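Local coordinates for Alr4995 protein (PDB 6LRF) that acts as a bifunctional arginine dihydrolase and ornithine cyclodeaminase, probably turning arginine into ornithine, ammonia and carbon dioxide and ornithine onward into proline, at residues V17-N22 / H87-G92; E141-P146 / E332-A337; E362-L367 / E389-G394; H507-I512 / S581-E586. All coordinates share one frame; numbering follows the deposited sequence.

Contact 1: V17-N22 / H87-G92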
loop_
_atom_site.group_PDB
_atom_site.type_symbol
_atom_site.label_atom_id
_atom_site.label_comp_id
_atom_site.label_asym_id
_atom_site.label_seq_id
_atom_site.Cartn_x
_atom_site.Cartn_y
_atom_site.Cartn_z
ATOM N N VAL B 17 13.637 -27.367 38.227
ATOM C CA VAL B 17 12.590 -26.978 37.300
ATOM C C VAL B 17 12.076 -28.269 36.650
ATOM O O VAL B 17 12.652 -28.768 35.684
ATOM C CB VAL B 17 13.091 -25.953 36.265
ATOM C CG1 VAL B 17 11.968 -25.551 35.326
ATOM C CG2 VAL B 17 13.645 -24.720 36.971
ATOM N N ASP B 18 11.012 -28.823 37.229
ATOM C CA ASP B 18 10.429 -30.095 36.797
ATOM C C ASP B 18 9.531 -29.987 35.565
ATOM O O ASP B 18 9.401 -30.939 34.792
ATOM C CB ASP B 18 9.592 -30.710 37.924
ATOM C CG ASP B 18 10.434 -31.253 39.063
ATOM O OD1 ASP B 18 11.616 -31.599 38.827
ATOM O OD2 ASP B 18 9.899 -31.354 40.197
ATOM N N TYR B 19 8.889 -28.831 35.421
ATOM C CA TYR B 19 7.806 -28.628 34.469
ATOM C C TYR B 19 7.811 -27.179 34.023
ATOM O O TYR B 19 8.740 -26.438 34.354
ATOM C CB TYR B 19 6.458 -28.982 35.106
ATOM C CG TYR B 19 6.357 -28.550 36.560
ATOM C CD1 TYR B 19 6.196 -27.211 36.905
ATOM C CD2 TYR B 19 6.444 -29.482 37.587
ATOM C CE1 TYR B 19 6.121 -26.817 38.231
ATOM C CE2 TYR B 19 6.365 -29.099 38.913
ATOM C CZ TYR B 19 6.203 -27.768 39.228
ATOM O OH TYR B 19 6.127 -27.393 40.550
ATOM N N VAL B 20 6.778 -26.775 33.282
ATOM C CA VAL B 20 6.611 -25.376 32.891
ATOM C C VAL B 20 5.158 -24.929 33.148
ATOM O O VAL B 20 4.205 -25.521 32.621
ATOM C CB VAL B 20 7.001 -25.131 31.392
ATOM C CG1 VAL B 20 7.033 -23.638 31.071
ATOM C CG2 VAL B 20 8.357 -25.758 31.063
ATOM N N ILE B 21 5.007 -23.902 33.990
ATOM C CA ILE B 21 3.700 -23.319 34.304
ATOM C C ILE B 21 3.740 -21.791 34.271
ATOM O O ILE B 21 2.718 -21.143 34.475
ATOM C CB ILE B 21 3.169 -23.769 35.699
ATOM C CG1 ILE B 21 4.165 -23.395 36.804
ATOM C CG2 ILE B 21 2.840 -25.257 35.707
ATOM C CD1 ILE B 21 3.616 -23.547 38.224
ATOM N N ASN B 22 4.924 -21.219 34.050
ATOM C CA ASN B 22 5.053 -19.789 33.762
ATOM C C ASN B 22 6.177 -19.559 32.734
ATOM O O ASN B 22 7.051 -20.414 32.579
ATOM C CB ASN B 22 5.274 -18.973 35.059
ATOM C CG ASN B 22 6.652 -19.172 35.681
ATOM O OD1 ASN B 22 7.668 -18.824 35.088
ATOM N ND2 ASN B 22 6.683 -19.678 36.919
ATOM N N HIS B 87 -2.546 -24.430 38.919
ATOM C CA HIS B 87 -1.892 -25.574 38.299
ATOM C C HIS B 87 -1.710 -26.738 39.242
ATOM O O HIS B 87 -1.225 -26.567 40.365
ATOM C CB HIS B 87 -0.531 -25.162 37.745
ATOM C CG HIS B 87 -0.614 -24.217 36.589
ATOM N ND1 HIS B 87 -0.252 -22.889 36.682
ATOM C CD2 HIS B 87 -1.032 -24.404 35.318
ATOM C CE1 HIS B 87 -0.430 -22.302 35.513
ATOM N NE2 HIS B 87 -0.899 -23.202 34.666
ATOM N N LYS B 88 -2.066 -27.927 38.767
ATOM C CA LYS B 88 -1.952 -29.151 39.550
ATOM C C LYS B 88 -0.521 -29.401 40.057
ATOM O O LYS B 88 -0.330 -30.078 41.065
ATOM C CB LYS B 88 -2.438 -30.344 38.718
ATOM C CG LYS B 88 -1.795 -30.424 37.325
ATOM C CD LYS B 88 -2.439 -31.501 36.434
ATOM C CE LYS B 88 -2.266 -31.167 34.945
ATOM N NZ LYS B 88 -3.194 -31.933 34.058
ATOM N N GLU B 89 0.474 -28.836 39.380
ATOM C CA GLU B 89 1.869 -29.084 39.735
ATOM C C GLU B 89 2.238 -28.476 41.097
ATOM O O GLU B 89 3.254 -28.850 41.702
ATOM C CB GLU B 89 2.812 -28.541 38.649
ATOM C CG GLU B 89 2.869 -29.365 37.358
ATOM C CD GLU B 89 1.732 -29.053 36.404
ATOM O OE1 GLU B 89 1.184 -27.932 36.492
ATOM O OE2 GLU B 89 1.382 -29.922 35.566
ATOM N N ARG B 90 1.418 -27.542 41.574
ATOM C CA ARG B 90 1.702 -26.871 42.837
ATOM C C ARG B 90 0.632 -27.173 43.878
ATOM O O ARG B 90 0.816 -26.861 45.054
ATOM C CB ARG B 90 1.834 -25.348 42.642
ATOM C CG ARG B 90 3.117 -24.913 41.935
ATOM C CD ARG B 90 3.472 -23.457 42.220
ATOM N NE ARG B 90 3.887 -23.276 43.612
ATOM C CZ ARG B 90 4.280 -22.117 44.134
ATOM N NH1 ARG B 90 4.313 -21.026 43.377
ATOM N NH2 ARG B 90 4.639 -22.045 45.417
ATOM N N GLN B 91 -0.466 -27.799 43.459
ATOM C CA GLN B 91 -1.574 -28.070 44.377
ATOM C C GLN B 91 -1.205 -29.010 45.530
ATOM O O GLN B 91 -1.815 -28.960 46.595
ATOM C CB GLN B 91 -2.766 -28.637 43.616
ATOM C CG GLN B 91 -3.612 -27.560 42.944
ATOM C CD GLN B 91 -4.584 -28.120 41.911
ATOM O OE1 GLN B 91 -4.805 -29.330 41.842
ATOM N NE2 GLN B 91 -5.167 -27.234 41.098
ATOM N N GLY B 92 -0.198 -29.851 45.332
ATOM C CA GLY B 92 0.207 -30.775 46.375
ATOM C C GLY B 92 0.977 -30.078 47.484
ATOM O O GLY B 92 1.208 -30.649 48.554
#
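Two CH-pi contacts carry this meeting of an N-terminal loop with a short helical turn. In the first, Glu89 lays its CB over the centre of the Tyr19 ring, 3.6 Å from the centroid and 13° off the ring normal. Tyr19 holds CG in the crowded position between its backbone N and carbonyl carbon (chi1 39°), so the ring lies against the Glu89 methylenes, with Glu89 CG 3.6 Å from Tyr19 CD2. In the second, Ile21 CB sits above the His87 imidazole, 3.8 Å from its centroid and offset toward the rim.

The contact belongs to the N-terminal part, related to the guanidino-group-modifying (GME) enzymes, whose fold is the alpha/beta propeller; residues 17-22 lie between strand 6-9 and helix 34-49, residues 87-92 between strand 79-82 and helix 93-103.

Van der Waals contacts fill in the rest. Glu89 bends at chi2 (82°), which brings OE1 to 3.2 Å from Ile21 CG2, while the Ile21 side chain crosses that of Arg90 at about a right angle, CD1 4.0 Å from Arg90 CG.

The polar ends bind outside the pair: Tyr19 OH is hydrogen-bonded to Asp65, and the Arg90 guanidinium reaches Glu93 through a salt bridge and Asn71 and Phe68 through hydrogen bonds.

Contact 2: E141-P146 / E332-A337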
loop_
_atom_site.group_PDB
_atom_site.type_symbol
_atom_site.label_atom_id
_atom_site.label_comp_id
_atom_site.label_asym_id
_atom_site.label_seq_id
_atom_site.Cartn_x
_atom_site.Cartn_y
_atom_site.Cartn_z
ATOM N N GLU B 141 -8.176 -15.609 40.686
ATOM C CA GLU B 141 -9.442 -15.178 40.111
ATOM C C GLU B 141 -9.989 -13.935 40.780
ATOM O O GLU B 141 -9.869 -13.752 41.999
ATOM C CB GLU B 141 -10.478 -16.292 40.228
ATOM C CG GLU B 141 -10.245 -17.451 39.295
ATOM C CD GLU B 141 -10.789 -17.205 37.891
ATOM O OE1 GLU B 141 -11.637 -16.297 37.716
ATOM O OE2 GLU B 141 -10.366 -17.933 36.967
ATOM N N LEU B 142 -10.611 -13.097 39.969
ATOM C CA LEU B 142 -11.250 -11.875 40.427
ATOM C C LEU B 142 -12.256 -12.168 41.535
ATOM O O LEU B 142 -12.360 -11.423 42.524
ATOM C CB LEU B 142 -11.933 -11.181 39.240
ATOM C CG LEU B 142 -12.719 -9.912 39.563
ATOM C CD1 LEU B 142 -11.811 -8.888 40.241
ATOM C CD2 LEU B 142 -13.332 -9.348 38.263
ATOM N N ASP B 143 -12.969 -13.280 41.392
ATOM C CA ASP B 143 -13.973 -13.664 42.380
ATOM C C ASP B 143 -13.411 -14.079 43.767
ATOM O O ASP B 143 -14.174 -14.228 44.718
ATOM C CB ASP B 143 -14.820 -14.797 41.817
ATOM C CG ASP B 143 -15.875 -14.306 40.839
ATOM O OD1 ASP B 143 -16.082 -13.073 40.753
ATOM O OD2 ASP B 143 -16.505 -15.157 40.166
ATOM N N SER B 144 -12.106 -14.281 43.889
ATOM C CA SER B 144 -11.543 -14.577 45.208
ATOM C C SER B 144 -11.463 -13.323 46.087
ATOM O O SER B 144 -11.379 -13.417 47.315
ATOM C CB SER B 144 -10.155 -15.217 45.087
ATOM O OG SER B 144 -9.188 -14.291 44.592
ATOM N N HIS B 145 -11.507 -12.148 45.471
ATOM C CA HIS B 145 -11.218 -10.932 46.203
ATOM C C HIS B 145 -12.261 -10.612 47.284
ATOM O O HIS B 145 -11.878 -10.169 48.375
ATOM C CB HIS B 145 -11.042 -9.757 45.227
ATOM C CG HIS B 145 -9.848 -9.908 44.334
ATOM N ND1 HIS B 145 -9.413 -8.918 43.479
ATOM C CD2 HIS B 145 -8.980 -10.938 44.182
ATOM C CE1 HIS B 145 -8.343 -9.339 42.828
ATOM N NE2 HIS B 145 -8.054 -10.558 43.243
ATOM N N PRO B 146 -13.560 -10.832 47.013
ATOM C CA PRO B 146 -14.511 -10.607 48.118
ATOM C C PRO B 146 -14.322 -11.537 49.331
ATOM O O PRO B 146 -14.695 -11.164 50.439
ATOM C CB PRO B 146 -15.876 -10.872 47.473
ATOM C CG PRO B 146 -15.646 -10.568 45.992
ATOM C CD PRO B 146 -14.258 -11.087 45.734
ATOM N N GLU B 332 -27.134 -18.643 30.883
ATOM C CA GLU B 332 -27.087 -17.676 31.969
ATOM C C GLU B 332 -25.650 -17.582 32.423
ATOM O O GLU B 332 -24.975 -18.593 32.626
ATOM C CB GLU B 332 -28.031 -18.061 33.105
ATOM C CG GLU B 332 -29.460 -17.573 32.831
ATOM C CD GLU B 332 -30.522 -18.217 33.718
ATOM O OE1 GLU B 332 -30.166 -18.799 34.768
ATOM O OE2 GLU B 332 -31.721 -18.135 33.352
ATOM N N VAL B 333 -25.168 -16.353 32.523
ATOM C CA VAL B 333 -23.752 -16.102 32.758
ATOM C C VAL B 333 -23.598 -15.129 33.927
ATOM O O VAL B 333 -24.231 -14.078 33.950
ATOM C CB VAL B 333 -23.070 -15.521 31.488
ATOM C CG1 VAL B 333 -21.609 -15.204 31.744
ATOM C CG2 VAL B 333 -23.195 -16.504 30.306
ATOM N N LYS B 334 -22.782 -15.486 34.910
ATOM C CA LYS B 334 -22.478 -14.549 35.983
ATOM C C LYS B 334 -21.273 -13.725 35.547
ATOM O O LYS B 334 -20.221 -14.269 35.245
ATOM C CB LYS B 334 -22.209 -15.276 37.303
ATOM C CG LYS B 334 -22.127 -14.357 38.524
ATOM C CD LYS B 334 -21.917 -15.151 39.814
ATOM C CE LYS B 334 -20.554 -15.847 39.851
ATOM N NZ LYS B 334 -19.450 -14.867 40.013
ATOM N N VAL B 335 -21.448 -12.413 35.490
ATOM C CA VAL B 335 -20.377 -11.503 35.103
ATOM C C VAL B 335 -19.827 -10.828 36.352
ATOM O O VAL B 335 -20.603 -10.366 37.180
ATOM C CB VAL B 335 -20.876 -10.417 34.130
ATOM C CG1 VAL B 335 -19.712 -9.573 33.638
ATOM C CG2 VAL B 335 -21.635 -11.039 32.964
ATOM N N SER B 336 -18.505 -10.778 36.494
ATOM C CA SER B 336 -17.897 -10.017 37.587
ATOM C C SER B 336 -16.993 -8.932 37.042
ATOM O O SER B 336 -16.368 -9.099 35.988
ATOM C CB SER B 336 -17.087 -10.929 38.526
ATOM O OG SER B 336 -17.900 -11.948 39.080
ATOM N N ALA B 337 -16.922 -7.831 37.781
ATOM C CA ALA B 337 -16.067 -6.700 37.447
ATOM C C ALA B 337 -15.373 -6.190 38.709
ATOM O O ALA B 337 -15.904 -6.340 39.804
ATOM C CB ALA B 337 -16.889 -5.587 36.802
HETATM O O HOH W 1 -17.664 -14.494 37.501
#
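Glu141 opens the turn with its carbonyl: O accepts both Ser144 N and Ser144 OG, the latter at 2.7 Å and in the carbonyl plane, so the turn that carries Asp143 is closed by two bonds. Leu142 follows, with CG anti to its backbone N (chi1 177°). Its CD2 rests against the strand backbone, 3.8 Å from Ser336 O and 3.8 Å from Ala337 C.

Asp143 OD1 receives Ser336 OG at 2.7 Å through the syn lone pair. OD2 forms a tip-to-tip salt bridge with Lys334 NZ at 3.0 Å, the ammonium standing 40° out of the carboxylate plane; bends at chi3 and chi4 curl the lysine chain there. A water donates to Asp143 OD2 and Ser336 OG (3.0 Å each), and Arg325 of the second subunit adds another salt bridge to OD2. An alanine in place of Asp143 would remove the carboxylate that binds Ser336 through one oxygen and Lys334 and Arg325 through the other, and would probably loosen strand and subunit contacts.

Strand 329-337 runs between strands 280-292 and 313-320, where Ser285 also bonds Ser336 OG. His145, in helix 145-152, hydrogen-bonds Ser158 and Gly135 on strands 155-160 and 132-136 of the same mixed sheet.

Contact 3: E362-L367 / E389-G394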
loop_
_atom_site.group_PDB
_atom_site.type_symbol
_atom_site.label_atom_id
_atom_site.label_comp_id
_atom_site.label_asym_id
_atom_site.label_seq_id
_atom_site.Cartn_x
_atom_site.Cartn_y
_atom_site.Cartn_z
ATOM N N GLU B 362 -35.184 -6.888 36.284
ATOM C CA GLU B 362 -35.482 -5.684 35.520
ATOM C C GLU B 362 -35.710 -4.500 36.451
ATOM O O GLU B 362 -36.413 -4.612 37.456
ATOM C CB GLU B 362 -36.728 -5.884 34.645
ATOM C CG GLU B 362 -36.509 -6.587 33.313
ATOM C CD GLU B 362 -37.691 -6.405 32.359
ATOM O OE1 GLU B 362 -37.694 -7.014 31.267
ATOM O OE2 GLU B 362 -38.620 -5.638 32.690
ATOM N N ARG B 363 -35.116 -3.364 36.114
ATOM C CA ARG B 363 -35.326 -2.142 36.871
ATOM C C ARG B 363 -35.441 -0.954 35.921
ATOM O O ARG B 363 -35.095 -1.063 34.745
ATOM C CB ARG B 363 -34.194 -1.945 37.878
ATOM C CG ARG B 363 -34.288 -2.914 39.049
ATOM C CD ARG B 363 -33.019 -2.923 39.845
ATOM N NE ARG B 363 -32.812 -1.622 40.470
ATOM C CZ ARG B 363 -31.648 -1.195 40.950
ATOM N NH1 ARG B 363 -30.572 -1.976 40.894
ATOM N NH2 ARG B 363 -31.565 0.015 41.490
ATOM N N ASP B 364 -35.946 0.168 36.429
ATOM C CA ASP B 364 -36.063 1.395 35.642
ATOM C C ASP B 364 -34.686 1.997 35.399
ATOM O O ASP B 364 -33.811 1.913 36.262
ATOM C CB ASP B 364 -36.959 2.421 36.352
ATOM C CG ASP B 364 -38.406 1.957 36.467
ATOM O OD1 ASP B 364 -38.798 0.996 35.761
ATOM O OD2 ASP B 364 -39.153 2.563 37.266
ATOM N N ALA B 365 -34.493 2.598 34.227
ATOM C CA ALA B 365 -33.264 3.331 33.959
ATOM C C ALA B 365 -33.152 4.485 34.952
ATOM O O ALA B 365 -34.147 5.124 35.285
ATOM C CB ALA B 365 -33.249 3.845 32.521
ATOM N N LYS B 366 -31.950 4.758 35.434
ATOM C CA LYS B 366 -31.748 5.903 36.318
ATOM C C LYS B 366 -31.665 7.194 35.515
ATOM O O LYS B 366 -31.042 7.225 34.458
ATOM C CB LYS B 366 -30.483 5.715 37.153
ATOM C CG LYS B 366 -30.377 4.309 37.732
ATOM C CD LYS B 366 -30.018 4.297 39.218
ATOM C CE LYS B 366 -28.532 4.561 39.433
ATOM N NZ LYS B 366 -28.060 3.971 40.730
ATOM N N LEU B 367 -32.303 8.251 36.011
ATOM C CA LEU B 367 -32.327 9.519 35.312
ATOM C C LEU B 367 -31.669 10.610 36.139
ATOM O O LEU B 367 -31.859 10.667 37.357
ATOM C CB LEU B 367 -33.764 9.916 34.992
ATOM C CG LEU B 367 -34.621 8.933 34.204
ATOM C CD1 LEU B 367 -36.053 9.457 34.148
ATOM C CD2 LEU B 367 -34.072 8.756 32.791
ATOM N N GLU B 389 -34.498 0.236 23.531
ATOM C CA GLU B 389 -35.637 0.518 24.410
ATOM C C GLU B 389 -35.125 0.833 25.816
ATOM O O GLU B 389 -34.097 0.296 26.235
ATOM C CB GLU B 389 -36.611 -0.668 24.447
ATOM C CG GLU B 389 -37.506 -0.813 23.217
ATOM C CD GLU B 389 -38.301 -2.132 23.184
ATOM O OE1 GLU B 389 -38.115 -2.990 24.077
ATOM O OE2 GLU B 389 -39.117 -2.317 22.255
ATOM N N VAL B 390 -35.825 1.717 26.531
ATOM C CA VAL B 390 -35.476 2.058 27.913
ATOM C C VAL B 390 -36.695 1.926 28.851
ATOM O O VAL B 390 -37.832 2.149 28.434
ATOM C CB VAL B 390 -34.894 3.480 27.997
ATOM C CG1 VAL B 390 -33.643 3.588 27.121
ATOM C CG2 VAL B 390 -35.908 4.497 27.520
ATOM N N ARG B 391 -36.462 1.551 30.108
ATOM C CA ARG B 391 -37.561 1.253 31.043
ATOM C C ARG B 391 -37.825 2.447 31.958
ATOM O O ARG B 391 -36.972 2.825 32.765
ATOM C CB ARG B 391 -37.245 0.009 31.877
ATOM C CG ARG B 391 -38.471 -0.720 32.487
ATOM C CD ARG B 391 -37.989 -1.959 33.247
ATOM N NE ARG B 391 -39.043 -2.743 33.892
ATOM C CZ ARG B 391 -39.358 -2.657 35.186
ATOM N NH1 ARG B 391 -38.731 -1.796 35.973
ATOM N NH2 ARG B 391 -40.314 -3.422 35.696
ATOM N N ILE B 392 -39.000 3.053 31.795
ATOM C CA ILE B 392 -39.390 4.232 32.567
ATOM C C ILE B 392 -40.674 3.882 33.316
ATOM O O ILE B 392 -41.650 3.453 32.696
ATOM C CB ILE B 392 -39.616 5.469 31.664
ATOM C CG1 ILE B 392 -38.524 5.575 30.592
ATOM C CG2 ILE B 392 -39.745 6.767 32.496
ATOM C CD1 ILE B 392 -37.126 5.755 31.166
ATOM N N ASN B 393 -40.650 4.047 34.639
ATOM C CA ASN B 393 -41.720 3.592 35.541
ATOM C C ASN B 393 -42.387 2.279 35.090
ATOM O O ASN B 393 -43.583 2.242 34.805
ATOM C CB ASN B 393 -42.779 4.688 35.710
ATOM C CG ASN B 393 -43.701 4.448 36.937
ATOM O OD1 ASN B 393 -43.388 3.659 37.831
ATOM N ND2 ASN B 393 -44.833 5.141 36.967
ATOM N N GLY B 394 -41.583 1.221 34.991
ATOM C CA GLY B 394 -42.072 -0.124 34.723
ATOM C C GLY B 394 -42.425 -0.435 33.285
ATOM O O GLY B 394 -42.917 -1.516 32.978
#
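An extended arginine brings the charges together: Arg391 has CG anti to its backbone N (chi1 -158°) and stays stretched from CG to NE, carrying the guanidinium past the backbone of residues 362-364. Glu362 and Asp364 both set CG anti to their own carbonyl carbon, and Glu362 is extended beyond it.

Asp364 makes the shorter ion pair, with OD1 2.8 Å from Arg391 NH1 and carboxylate and guanidinium planes 39° apart. Glu362 crosses the arginine about perpendicularly; the bond from Arg391 NE to Glu362 OE2 is weak, 3.2 Å with a bent N-H...O angle of 121°, and OE2 also accepts from Trp396 NE1. The guanidinium is layered, with Glu362 CB offset over one face and Gly394 CA centred over the opposite one, 3.7 Å above the plane.

Backbone groups fix the register. Ala365 N donates to Arg391 O at 2.9 Å, in the carbonyl plane, and Asp364 CA adds a CH...O contact to the same oxygen. Gly394 N donates to Asp364 OD1 at 2.9 Å, from above the carboxylate plane. Asn393 and Gly394, both with positive phi, form the two-residue loop, close to type I', of the beta-hairpin of strands 388-392 and 395-400.

Four strands separate 366-369 from 388-392 in the sheet order, yet the Ala365 bond ties the lead-in of the first directly to the second, so the sheet must curl round.

Asp364 OD1 serves one charged and one backbone N-H group, and the two carboxylates would more than balance the single Arg391 charge, so the arginine would be expected to stay protonated.

Contact 4: H507-I512 / S581-E586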
loop_
_atom_site.group_PDB
_atom_site.type_symbol
_atom_site.label_atom_id
_atom_site.label_comp_id
_atom_site.label_asym_id
_atom_site.label_seq_id
_atom_site.Cartn_x
_atom_site.Cartn_y
_atom_site.Cartn_z
ATOM N N HIS B 507 6.435 12.440 23.067
ATOM C CA HIS B 507 7.575 13.111 22.435
ATOM C C HIS B 507 7.210 14.496 21.926
ATOM O O HIS B 507 7.986 15.439 22.077
ATOM C CB HIS B 507 8.135 12.263 21.298
ATOM C CG HIS B 507 8.655 10.934 21.751
ATOM N ND1 HIS B 507 9.739 10.809 22.591
ATOM C CD2 HIS B 507 8.227 9.674 21.495
ATOM C CE1 HIS B 507 9.961 9.530 22.828
ATOM N NE2 HIS B 507 9.060 8.820 22.175
ATOM N N LEU B 508 6.028 14.621 21.327
ATOM C CA LEU B 508 5.534 15.938 20.944
ATOM C C LEU B 508 5.406 16.827 22.182
ATOM O O LEU B 508 5.787 17.985 22.144
ATOM C CB LEU B 508 4.188 15.832 20.204
ATOM C CG LEU B 508 3.528 17.165 19.833
ATOM C CD1 LEU B 508 4.538 18.104 19.171
ATOM C CD2 LEU B 508 2.346 16.943 18.913
ATOM N N SER B 509 4.877 16.275 23.274
ATOM C CA SER B 509 4.788 16.982 24.559
ATOM C C SER B 509 6.126 17.532 24.982
ATOM O O SER B 509 6.243 18.664 25.456
ATOM C CB SER B 509 4.295 16.043 25.673
ATOM O OG SER B 509 2.915 15.787 25.577
ATOM N N ARG B 510 7.141 16.689 24.847
ATOM C CA ARG B 510 8.484 17.067 25.248
ATOM C C ARG B 510 9.010 18.215 24.379
ATOM O O ARG B 510 9.538 19.202 24.898
ATOM C CB ARG B 510 9.411 15.857 25.178
ATOM C CG ARG B 510 10.850 16.217 25.412
ATOM C CD ARG B 510 11.553 15.238 26.320
ATOM N NE ARG B 510 12.919 15.699 26.532
ATOM C CZ ARG B 510 13.983 15.197 25.917
ATOM N NH1 ARG B 510 13.843 14.186 25.070
ATOM N NH2 ARG B 510 15.186 15.699 26.166
ATOM N N LEU B 511 8.850 18.092 23.061
ATOM C CA LEU B 511 9.204 19.180 22.145
ATOM C C LEU B 511 8.608 20.535 22.549
ATOM O O LEU B 511 9.298 21.555 22.520
ATOM C CB LEU B 511 8.766 18.834 20.721
ATOM C CG LEU B 511 9.596 17.766 20.020
ATOM C CD1 LEU B 511 9.005 17.475 18.664
ATOM C CD2 LEU B 511 11.041 18.224 19.890
ATOM N N ILE B 512 7.329 20.542 22.920
ATOM C CA ILE B 512 6.631 21.776 23.290
ATOM C C ILE B 512 7.187 22.339 24.607
ATOM O O ILE B 512 7.406 23.551 24.751
ATOM C CB ILE B 512 5.095 21.535 23.426
ATOM C CG1 ILE B 512 4.468 21.202 22.062
ATOM C CG2 ILE B 512 4.420 22.743 24.035
ATOM C CD1 ILE B 512 3.099 20.544 22.142
ATOM N N SER B 581 -1.333 16.169 32.043
ATOM C CA SER B 581 -0.214 15.868 31.169
ATOM C C SER B 581 -0.660 15.796 29.716
ATOM O O SER B 581 -1.861 15.679 29.437
ATOM C CB SER B 581 0.437 14.547 31.578
ATOM O OG SER B 581 -0.517 13.499 31.565
ATOM N N GLY B 582 0.308 15.873 28.800
ATOM C CA GLY B 582 0.040 15.617 27.399
ATOM C C GLY B 582 0.223 16.840 26.532
ATOM O O GLY B 582 0.616 17.910 27.017
ATOM N N VAL B 583 -0.071 16.688 25.243
ATOM C CA VAL B 583 0.154 17.763 24.283
ATOM C C VAL B 583 -0.608 19.032 24.654
ATOM O O VAL B 583 -0.008 20.093 24.808
ATOM C CB VAL B 583 -0.231 17.323 22.846
ATOM C CG1 VAL B 583 -0.087 18.484 21.865
ATOM C CG2 VAL B 583 0.635 16.146 22.424
HETATM N N MSE B 584 -1.925 18.928 24.815
HETATM C CA MSE B 584 -2.738 20.114 25.068
HETATM C C MSE B 584 -2.339 20.737 26.419
HETATM O O MSE B 584 -2.286 21.957 26.564
HETATM C CB MSE B 584 -4.238 19.766 25.021
HETATM C CG MSE B 584 -4.670 19.015 23.744
HETATM SE SE MSE B 584 -4.076 19.941 22.110
HETATM C CE MSE B 584 -5.098 21.559 22.465
ATOM N N TYR B 585 -2.013 19.889 27.384
ATOM C CA TYR B 585 -1.519 20.345 28.688
ATOM C C TYR B 585 -0.275 21.217 28.568
ATOM O O TYR B 585 -0.217 22.300 29.136
ATOM C CB TYR B 585 -1.195 19.154 29.595
ATOM C CG TYR B 585 -0.498 19.551 30.893
ATOM C CD1 TYR B 585 -1.226 20.012 31.988
ATOM C CD2 TYR B 585 0.889 19.467 31.019
ATOM C CE1 TYR B 585 -0.594 20.373 33.171
ATOM C CE2 TYR B 585 1.531 19.829 32.195
ATOM C CZ TYR B 585 0.782 20.280 33.266
ATOM O OH TYR B 585 1.410 20.637 34.430
ATOM N N GLU B 586 0.727 20.732 27.842
ATOM C CA GLU B 586 1.956 21.500 27.668
ATOM C C GLU B 586 1.707 22.815 26.940
ATOM O O GLU B 586 2.369 23.814 27.232
ATOM C CB GLU B 586 3.018 20.689 26.915
ATOM C CG GLU B 586 3.550 19.449 27.659
ATOM C CD GLU B 586 4.149 19.750 29.048
ATOM O OE1 GLU B 586 4.424 20.933 29.374
ATOM O OE2 GLU B 586 4.342 18.782 29.824
#
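Gly582, at the N-cap position, brings its backbone against Ser509 OG, which lies 3.0 Å from Gly582 C. With phi 114° and psi -177°, a side chain on Gly582 would collide with the carbonyl oxygen of the preceding residue. Ser509 OG is also 3.1 Å from Val583 N, but the angle is too poor for a hydrogen bond. The hydroxyl instead bonds Gly505 O in its own helix, while Val583 N and Met584 N, the latter from a selenomethionine, are taken by the two carboxylate oxygens of Asp530.

Val583 then wedges its two methyls between two residues of helix 505-513. CG2 meets Leu508 CD2 at 4.0 Å, the chains crossing obliquely, and CG1, anti to the backbone N (chi1 176°), reaches Ile512 CD1 at 3.8 Å.

One turn on, Glu586 offers its aliphatic part to the same helix. CB lies 3.8 Å from Ile512 CG2, and CG lies 3.6 Å from Ser509 O. The chain bends at chi2, and OE2 pairs with Arg513, next in sequence after Ile512. An alanine in place of Ile512 would remove the branches that touch both Val583 CG1 and Glu586 CB, and would probably loosen the packing between the two helices.

Both helices belong to the Rossmann-fold region near the C-terminus, built on a parallel six-stranded sheet. Methyls and methylenes of Leu508, Ile512, Val583 and Glu586 thus meet beside a Ser509 hydroxyl packed on the Gly582-Val583 backbone. Asp530, taking the first two N-H groups of helix 583-589, would probably be stabilised as an anion by that helix end.

In the fold
The four contacts follow one another along the chain without overlap and none touches another. Contacts 1 and 2 are centred about 25 Å apart, the first on the surface of the N-terminal region, the second buried beside the mixed sheet that this region shares with strand 329-337. Contact 3, also superficial, lies about 25 Å from contact 2, centre to centre, in the following beta-rich region, and about 50 Å from contact 1, the widest separation. The centre of contact 4 is about 39 to 47 Å from the others, across the chain's centre from contacts 1 and 2. The structure is unliganded, so no bound substrate relates the contacts to an active site; of the four, contact 2 alone is touched by another subunit.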